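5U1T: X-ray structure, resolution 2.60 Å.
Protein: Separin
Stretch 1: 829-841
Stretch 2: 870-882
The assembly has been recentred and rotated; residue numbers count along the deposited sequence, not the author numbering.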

ATOM      1  N   PRO A 829       5.171   4.677 -12.246  1.00 59.83           N
ATOM      2  CA  PRO A 829       6.042   5.860 -12.259  1.00 59.32           C
ATOM      3  C   PRO A 829       6.125   6.607 -10.925  1.00 59.49           C
ATOM      4  O   PRO A 829       7.214   7.020 -10.526  1.00 61.39           O
ATOM      5  CB  PRO A 829       5.406   6.743 -13.336  1.00 60.88           C
ATOM      6  CG  PRO A 829       4.792   5.765 -14.267  1.00 60.36           C
ATOM      7  CD  PRO A 829       4.214   4.699 -13.363  1.00 63.63           C
ATOM      8  N   ILE A 830       5.026   6.757 -10.216  1.00 56.27           N
ATOM      9  CA  ILE A 830       5.083   7.446  -8.947  1.00 50.88           C
ATOM     10  C   ILE A 830       5.870   6.677  -7.926  1.00 53.08           C
ATOM     11  O   ILE A 830       6.426   7.238  -7.026  1.00 55.72           O
ATOM     12  CB  ILE A 830       3.693   7.714  -8.390  1.00 48.74           C
ATOM     13  CG1 ILE A 830       3.775   8.585  -7.162  1.00 53.30           C
ATOM     14  CG2 ILE A 830       3.031   6.427  -7.999  1.00 48.59           C
ATOM     15  CD1 ILE A 830       4.103  10.007  -7.472  1.00 55.43           C
ATOM     16  N   ILE A 831       5.907   5.376  -8.063  1.00 56.27           N
ATOM     17  CA  ILE A 831       6.673   4.576  -7.123  1.00 52.40           C
ATOM     18  C   ILE A 831       8.141   4.565  -7.525  1.00 52.47           C
ATOM     19  O   ILE A 831       9.017   4.739  -6.692  1.00 54.82           O
ATOM     20  CB  ILE A 831       6.151   3.139  -7.031  1.00 55.01           C
ATOM     21  CG1 ILE A 831       4.688   3.134  -6.587  1.00 56.07           C
ATOM     22  CG2 ILE A 831       6.975   2.353  -6.027  1.00 56.35           C
ATOM     23  CD1 ILE A 831       4.462   3.633  -5.166  1.00 54.07           C
ATOM     24  N   VAL A 832       8.397   4.377  -8.812  1.00 54.15           N
ATOM     25  CA  VAL A 832       9.746   4.420  -9.337  1.00 54.94           C
ATOM     26  C   VAL A 832      10.389   5.774  -9.046  1.00 54.12           C
ATOM     27  O   VAL A 832      11.527   5.832  -8.570  1.00 55.38           O
ATOM     28  CB  VAL A 832       9.754   4.121 -10.844  1.00 55.38           C
ATOM     29  CG1 VAL A 832      11.122   4.350 -11.443  1.00 48.69           C
ATOM     30  CG2 VAL A 832       9.316   2.691 -11.076  1.00 55.69           C
ATOM     31  N   TYR A 833       9.665   6.863  -9.295  1.00 52.91           N
ATOM     32  CA  TYR A 833      10.214   8.180  -9.006  1.00 49.82           C
ATOM     33  C   TYR A 833      10.555   8.333  -7.525  1.00 53.33           C
ATOM     34  O   TYR A 833      11.688   8.653  -7.188  1.00 52.23           O
ATOM     35  CB  TYR A 833       9.273   9.322  -9.404  1.00 53.87           C
ATOM     36  CG  TYR A 833       9.882  10.631  -8.952  1.00 54.56           C
ATOM     37  CD1 TYR A 833      11.062  11.090  -9.534  1.00 53.78           C
ATOM     38  CD2 TYR A 833       9.348  11.354  -7.884  1.00 45.76           C
ATOM     39  CE1 TYR A 833      11.670  12.241  -9.103  1.00 50.39           C
ATOM     40  CE2 TYR A 833       9.958  12.511  -7.442  1.00 53.93           C
ATOM     41  CZ  TYR A 833      11.120  12.949  -8.058  1.00 54.17           C
ATOM     42  OH  TYR A 833      11.751  14.103  -7.641  1.00 57.64           O
ATOM     43  N   ARG A 834       9.577   8.121  -6.650  1.00 52.42           N
ATOM     44  CA  ARG A 834       9.777   8.326  -5.226  1.00 47.25           C
ATOM     45  C   ARG A 834      10.943   7.513  -4.690  1.00 52.59           C
ATOM     46  O   ARG A 834      11.708   8.004  -3.842  1.00 56.72           O
ATOM     47  CB  ARG A 834       8.520   7.978  -4.431  1.00 45.73           C
ATOM     48  CG  ARG A 834       7.393   8.946  -4.576  1.00 50.26           C
ATOM     49  CD  ARG A 834       7.825  10.361  -4.291  1.00 48.75           C
ATOM     50  NE  ARG A 834       6.721  11.277  -4.528  1.00 53.77           N
ATOM     51  CZ  ARG A 834       5.846  11.651  -3.597  1.00 55.74           C
ATOM     52  NH1 ARG A 834       5.966  11.199  -2.358  1.00 56.56           N
ATOM     53  NH2 ARG A 834       4.854  12.488  -3.901  1.00 55.76           N
ATOM     54  N   CYS A 835      11.096   6.288  -5.179  1.00 47.68           N
ATOM     55  CA  CYS A 835      12.187   5.451  -4.711  1.00 53.76           C
ATOM     56  C   CYS A 835      13.531   5.993  -5.187  1.00 55.52           C
ATOM     57  O   CYS A 835      14.502   6.008  -4.439  1.00 54.93           O
ATOM     58  CB  CYS A 835      12.020   4.014  -5.181  1.00 54.93           C
ATOM     59  SG  CYS A 835      10.768   3.090  -4.309  1.00 58.71           S
ATOM     60  N   LEU A 836      13.584   6.436  -6.438  1.00 54.14           N
ATOM     61  CA  LEU A 836      14.814   7.007  -6.957  1.00 53.96           C
ATOM     62  C   LEU A 836      15.174   8.316  -6.242  1.00 56.38           C
ATOM     63  O   LEU A 836      16.356   8.632  -6.098  1.00 56.44           O
ATOM     64  CB  LEU A 836      14.709   7.243  -8.462  1.00 55.08           C
ATOM     65  CG  LEU A 836      14.816   5.968  -9.304  1.00 60.63           C
ATOM     66  CD1 LEU A 836      14.584   6.273 -10.785  1.00 50.00           C
ATOM     67  CD2 LEU A 836      16.159   5.298  -9.070  1.00 53.02           C
ATOM     68  N   HIS A 837      14.160   9.064  -5.806  1.00 50.88           N
ATOM     69  CA  HIS A 837      14.372  10.310  -5.089  1.00 47.91           C
ATOM     70  C   HIS A 837      14.965  10.010  -3.738  1.00 55.10           C
ATOM     71  O   HIS A 837      15.869  10.705  -3.292  1.00 53.92           O
ATOM     72  CB  HIS A 837      13.065  11.082  -4.927  1.00 53.80           C
ATOM     73  CG  HIS A 837      13.136  12.229  -3.953  1.00 52.68           C
ATOM     74  ND1 HIS A 837      13.763  13.423  -4.245  1.00 53.88           N
ATOM     75  CD2 HIS A 837      12.615  12.375  -2.713  1.00 51.42           C
ATOM     76  CE1 HIS A 837      13.633  14.245  -3.221  1.00 53.55           C
ATOM     77  NE2 HIS A 837      12.934  13.634  -2.280  1.00 53.02           N
ATOM     78  N   PHE A 838      14.446   8.961  -3.102  1.00 53.64           N
ATOM     79  CA  PHE A 838      14.935   8.506  -1.810  1.00 48.43           C
ATOM     80  C   PHE A 838      16.358   7.956  -1.896  1.00 52.22           C
ATOM     81  O   PHE A 838      17.215   8.341  -1.111  1.00 50.23           O
ATOM     82  CB  PHE A 838      14.013   7.445  -1.241  1.00 48.72           C
ATOM     83  CG  PHE A 838      14.426   6.960   0.099  1.00 50.11           C
ATOM     84  CD1 PHE A 838      14.023   7.630   1.244  1.00 51.38           C
ATOM     85  CD2 PHE A 838      15.230   5.838   0.224  1.00 53.50           C
ATOM     86  CE1 PHE A 838      14.405   7.188   2.489  1.00 51.67           C
ATOM     87  CE2 PHE A 838      15.624   5.392   1.466  1.00 52.93           C
ATOM     88  CZ  PHE A 838      15.210   6.060   2.600  1.00 53.63           C
ATOM     89  N   LEU A 839      16.608   7.058  -2.840  1.00 49.52           N
ATOM     90  CA  LEU A 839      17.921   6.459  -2.967  1.00 52.78           C
ATOM     91  C   LEU A 839      18.962   7.544  -3.250  1.00 56.18           C
ATOM     92  O   LEU A 839      20.109   7.486  -2.781  1.00 55.52           O
ATOM     93  CB  LEU A 839      17.927   5.391  -4.063  1.00 52.40           C
ATOM     94  CG  LEU A 839      17.327   4.051  -3.625  1.00 55.89           C
ATOM     95  CD1 LEU A 839      17.256   3.107  -4.774  1.00 54.67           C
ATOM     96  CD2 LEU A 839      18.148   3.427  -2.520  1.00 59.14           C
ATOM     97  N   HIS A 840      18.542   8.558  -3.988  1.00 55.71           N
ATOM     98  CA  HIS A 840      19.455   9.618  -4.330  1.00 50.87           C
ATOM     99  C   HIS A 840      19.891  10.359  -3.067  1.00 57.56           C
ATOM    100  O   HIS A 840      21.079  10.613  -2.884  1.00 56.65           O
ATOM    101  CB  HIS A 840      18.828  10.572  -5.316  1.00 47.37           C
ATOM    102  CG  HIS A 840      19.617  11.821  -5.503  1.00 56.08           C
ATOM    103  ND1 HIS A 840      19.323  12.993  -4.836  1.00 54.30           N
ATOM    104  CD2 HIS A 840      20.708  12.079  -6.259  1.00 56.02           C
ATOM    105  CE1 HIS A 840      20.186  13.925  -5.195  1.00 54.20           C
ATOM    106  NE2 HIS A 840      21.037  13.395  -6.055  1.00 57.93           N
ATOM    107  N   ARG A 841      18.936  10.704  -2.204  1.00 53.43           N
ATOM    108  CA  ARG A 841      19.264  11.308  -0.918  1.00 53.92           C
ATOM    109  C   ARG A 841      20.187  10.375  -0.129  1.00 60.97           C
ATOM    110  O   ARG A 841      21.123  10.815   0.535  1.00 55.17           O
ATOM    111  CB  ARG A 841      18.002  11.615  -0.105  1.00 53.66           C
ATOM    112  CG  ARG A 841      18.261  12.057   1.347  1.00 59.96           C
ATOM    113  CD  ARG A 841      16.936  12.252   2.117  1.00 78.40           C
ATOM    114  NE  ARG A 841      17.071  12.331   3.576  1.00 79.62           N
ATOM    115  CZ  ARG A 841      17.374  13.440   4.260  1.00 83.12           C
ATOM    116  NH1 ARG A 841      17.469  13.390   5.587  1.00 85.87           N
ATOM    117  NH2 ARG A 841      17.601  14.601   3.631  1.00 85.76           N
ATOM    118  N   ALA A 870      -0.230  18.461 -11.073  1.00 55.05           N
ATOM    119  CA  ALA A 870      -1.224  17.815 -10.215  1.00 57.81           C
ATOM    120  C   ALA A 870      -0.647  17.286  -8.893  1.00 59.05           C
ATOM    121  O   ALA A 870      -1.308  17.333  -7.847  1.00 55.51           O
ATOM    122  CB  ALA A 870      -1.903  16.682 -10.971  1.00 61.90           C
ATOM    123  N   ASP A 871       0.581  16.770  -8.956  1.00 56.28           N
ATOM    124  CA  ASP A 871       1.282  16.238  -7.784  1.00 57.72           C
ATOM    125  C   ASP A 871       2.321  17.221  -7.182  1.00 54.32           C
ATOM    126  O   ASP A 871       3.499  17.189  -7.546  1.00 53.95           O
ATOM    127  CB  ASP A 871       1.970  14.928  -8.155  1.00 47.24           C
ATOM    128  CG  ASP A 871       2.546  14.217  -6.958  1.00 55.67           C
ATOM    129  OD1 ASP A 871       2.500  14.769  -5.835  1.00 58.00           O
ATOM    130  OD2 ASP A 871       3.059  13.090  -7.144  1.00 62.17           O
ATOM    131  N   ILE A 872       1.887  18.064  -6.249  1.00 51.09           N
ATOM    132  CA  ILE A 872       2.771  19.109  -5.726  1.00 59.01           C
ATOM    133  C   ILE A 872       3.880  18.503  -4.854  1.00 52.41           C
ATOM    134  O   ILE A 872       5.001  18.978  -4.882  1.00 56.13           O
ATOM    135  CB  ILE A 872       1.995  20.196  -4.925  1.00 52.03           C
ATOM    136  CG1 ILE A 872       2.939  21.331  -4.508  1.00 58.11           C
ATOM    137  CG2 ILE A 872       1.314  19.621  -3.701  1.00 50.28           C
ATOM    138  CD1 ILE A 872       3.781  21.903  -5.640  1.00 58.50           C
ATOM    139  N   THR A 873       3.577  17.435  -4.126  1.00 50.70           N
ATOM    140  CA  THR A 873       4.573  16.805  -3.282  1.00 45.90           C
ATOM    141  C   THR A 873       5.676  16.105  -4.110  1.00 56.62           C
ATOM    142  O   THR A 873       6.831  16.091  -3.683  1.00 61.28           O
ATOM    143  CB  THR A 873       3.926  15.818  -2.270  1.00 41.67           C
ATOM    144  OG1 THR A 873       3.213  14.793  -2.953  1.00 53.04           O
ATOM    145  CG2 THR A 873       2.958  16.540  -1.360  1.00 47.26           C
ATOM    146  N   SER A 874       5.370  15.565  -5.289  1.00 56.65           N
ATOM    147  CA  SER A 874       6.442  15.078  -6.159  1.00 53.18           C
ATOM    148  C   SER A 874       7.216  16.211  -6.830  1.00 53.32           C
ATOM    149  O   SER A 874       8.393  16.052  -7.143  1.00 55.72           O
ATOM    150  CB  SER A 874       5.914  14.157  -7.259  1.00 56.78           C
ATOM    151  OG  SER A 874       5.624  12.870  -6.778  1.00 55.16           O
ATOM    152  N   LEU A 875       6.553  17.336  -7.083  1.00 54.99           N
ATOM    153  CA  LEU A 875       7.184  18.468  -7.767  1.00 55.16           C
ATOM    154  C   LEU A 875       8.199  19.163  -6.860  1.00 59.94           C
ATOM    155  O   LEU A 875       9.320  19.477  -7.290  1.00 56.78           O
ATOM    156  CB  LEU A 875       6.141  19.478  -8.246  1.00 47.98           C
ATOM    157  CG  LEU A 875       6.729  20.738  -8.885  1.00 57.14           C
ATOM    158  CD1 LEU A 875       7.443  20.466 -10.204  1.00 46.21           C
ATOM    159  CD2 LEU A 875       5.657  21.797  -9.051  1.00 52.22           C
ATOM    160  N   THR A 876       7.807  19.404  -5.609  1.00 57.97           N
ATOM    161  CA  THR A 876       8.714  20.031  -4.662  1.00 57.89           C
ATOM    162  C   THR A 876       9.923  19.123  -4.423  1.00 58.30           C
ATOM    163  O   THR A 876      11.049  19.614  -4.310  1.00 58.93           O
ATOM    164  CB  THR A 876       8.019  20.368  -3.339  1.00 56.62           C
ATOM    165  OG1 THR A 876       7.417  19.195  -2.789  1.00 51.73           O
ATOM    166  CG2 THR A 876       6.950  21.422  -3.579  1.00 58.63           C
ATOM    167  N   MET A 877       9.700  17.807  -4.393  1.00 53.96           N
ATOM    168  CA  MET A 877      10.817  16.879  -4.304  1.00 56.52           C
ATOM    169  C   MET A 877      11.736  17.003  -5.512  1.00 58.47           C
ATOM    170  O   MET A 877      12.956  16.948  -5.388  1.00 55.28           O
ATOM    171  CB  MET A 877      10.335  15.442  -4.177  1.00 54.30           C
ATOM    172  CG  MET A 877       9.660  15.138  -2.863  1.00 57.13           C
ATOM    173  SD  MET A 877       9.134  13.420  -2.762  1.00 55.32           S
ATOM    174  CE  MET A 877       8.427  13.442  -1.117  1.00 43.37           C
ATOM    175  N   PHE A 878      11.150  17.178  -6.686  1.00 58.07           N
ATOM    176  CA  PHE A 878      11.964  17.314  -7.881  1.00 58.26           C
ATOM    177  C   PHE A 878      12.742  18.636  -7.844  1.00 57.88           C
ATOM    178  O   PHE A 878      13.934  18.661  -8.154  1.00 54.53           O
ATOM    179  CB  PHE A 878      11.083  17.218  -9.126  1.00 53.52           C
ATOM    180  CG  PHE A 878      11.813  17.440 -10.424  1.00 50.06           C
ATOM    181  CD1 PHE A 878      12.588  16.438 -10.987  1.00 50.84           C
ATOM    182  CD2 PHE A 878      11.694  18.642 -11.104  1.00 49.94           C
ATOM    183  CE1 PHE A 878      13.248  16.639 -12.205  1.00 51.89           C
ATOM    184  CE2 PHE A 878      12.348  18.842 -12.313  1.00 43.70           C
ATOM    185  CZ  PHE A 878      13.123  17.844 -12.864  1.00 47.38           C
ATOM    186  N   LEU A 879      12.069  19.719  -7.445  1.00 56.29           N
ATOM    187  CA  LEU A 879      12.669  21.053  -7.424  1.00 54.60           C
ATOM    188  C   LEU A 879      13.815  21.142  -6.421  1.00 60.58           C
ATOM    189  O   LEU A 879      14.848  21.747  -6.694  1.00 61.21           O
ATOM    190  CB  LEU A 879      11.611  22.106  -7.112  1.00 53.99           C
ATOM    191  CG  LEU A 879      10.581  22.290  -8.224  1.00 58.95           C
ATOM    192  CD1 LEU A 879       9.575  23.370  -7.897  1.00 59.28           C
ATOM    193  CD2 LEU A 879      11.284  22.595  -9.517  1.00 58.47           C
ATOM    194  N   TYR A 880      13.606  20.531  -5.258  1.00 61.22           N
ATOM    195  CA  TYR A 880      14.628  20.379  -4.226  1.00 56.32           C
ATOM    196  C   TYR A 880      15.883  19.670  -4.721  1.00 53.17           C
ATOM    197  O   TYR A 880      16.977  20.217  -4.654  1.00 55.26           O
ATOM    198  CB  TYR A 880      14.050  19.601  -3.062  1.00 55.45           C
ATOM    199  CG  TYR A 880      14.961  19.500  -1.873  1.00 58.50           C
ATOM    200  CD1 TYR A 880      15.184  20.598  -1.063  1.00 59.07           C
ATOM    201  CD2 TYR A 880      15.578  18.301  -1.543  1.00 57.77           C
ATOM    202  CE1 TYR A 880      15.990  20.516   0.032  1.00 55.51           C
ATOM    203  CE2 TYR A 880      16.391  18.206  -0.440  1.00 59.78           C
ATOM    204  CZ  TYR A 880      16.594  19.321   0.343  1.00 62.19           C
ATOM    205  OH  TYR A 880      17.400  19.258   1.457  1.00 73.04           O
ATOM    206  N   ASP A 881      15.710  18.442  -5.191  1.00 54.59           N
ATOM    207  CA  ASP A 881      16.776  17.680  -5.822  1.00 55.59           C
ATOM    208  C   ASP A 881      17.577  18.507  -6.803  1.00 57.37           C
ATOM    209  O   ASP A 881      18.781  18.325  -6.904  1.00 57.41           O
ATOM    210  CB  ASP A 881      16.230  16.458  -6.569  1.00 55.34           C
ATOM    211  CG  ASP A 881      15.905  15.305  -5.653  1.00 58.12           C
ATOM    212  OD1 ASP A 881      16.496  15.245  -4.562  1.00 60.15           O
ATOM    213  OD2 ASP A 881      15.067  14.450  -6.023  1.00 60.61           O
ATOM    214  N   ASN A 882      16.933  19.404  -7.537  1.00 55.51           N
ATOM    215  CA  ASN A 882      17.665  20.091  -8.585  1.00 59.25           C
ATOM    216  C   ASN A 882      18.069  21.516  -8.209  1.00 62.23           C
ATOM    217  O   ASN A 882      18.356  22.328  -9.086  1.00 63.80           O
ATOM    218  CB  ASN A 882      16.855  20.092  -9.882  1.00 55.72           C
ATOM    219  CG  ASN A 882      16.642  18.679 -10.445  1.00 62.33           C
ATOM    220  OD1 ASN A 882      17.460  18.171 -11.209  1.00 62.55           O
ATOM    221  ND2 ASN A 882      15.536  18.045 -10.063  1.00 61.17           N
TER

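Polar side chains at a helix interface need partners across it, and the pair of helices in this part of separin is a compact example of how they find them. The shortest contact joins His837 to Asp881. His837 ND1 donates to Asp881 OD2 at 2.4 Å, a very short hydrogen bond at the resolution of 2.60 Å. The carboxylate oxygen lies near the plane of the imidazole, where a ring nitrogen directs its hydrogen. Both residues point their CA-to-CB bonds toward the opposing helix, so neither chain must bend back to meet the other. His840, one helical turn further on, also lies near the carboxylate, His840 ND1 being 3.6 Å from Asp881 OD1.

At the other end, Arg834 reaches into the start of the second helix. Its CA-to-CB bond points sideways, but the long side chain brings the guanidinium across. Arg834 NE and Arg834 NH2 both donate to Ser874 OG, each at 3.0 Å, so that one hydroxyl oxygen receives two arms of the same group; Arg834 NH2 also makes a weak hydrogen bond to Thr873 OG1 at 3.0 Å. The hydroxyls are themselves held by Asp871, the N-cap residue. Asp871 OD1 accepts from Ser874 N at 3.0 Å, the capping bond, and from Thr873 OG1 at 3.0 Å, while Asp871 OD2 accepts from Ser874 OG at 2.6 Å. Ser874 OG thus donates a hydrogen bond to Asp871 OD2 while accepting from Arg834, a double role a hydroxyl can play. A long salt bridge, 3.8 Å from Arg834 NH2 to Asp871 OD2, supplements this network with opposite charge.

Between these polar clusters lies Met877. Its CB sits over one face of the His837 ring, 3.8 Å from the centroid in a CH-pi contact, and its SD approaches the same ring obliquely at 4.1 Å from the centroid. The unbranched chain, extended at chi2 and chi3, carries Met877 CE onward to lie over a face of the Arg834 guanidinium, 3.6 Å from Arg834 NH1. One methionine therefore covers flat surfaces belonging to both polar residues, leaving the edges free for Ser874 OG and Asp881 OD2.

The helix axes run in broadly the same direction, 34° apart, and come no closer than 11.1 Å. Tyr833 supplies the knob of the packing, its side chain seated among Ser874, Met877, Phe878 and Asp881. The apolar approaches are loose, Tyr833 CZ to Phe878 CB being 4.4 Å, but Tyr833 OH comes within 3.2 Å of Phe878 CA, so the hydroxyl at the tip of the side chain reaches the opposing backbone. Near the cap, buried Ile830 extends Ile830 CD1 to 3.3 Å from Ser874 OG, placing a methyl group beside the polar network. Altogether 521 Å² is buried, counted over both sides.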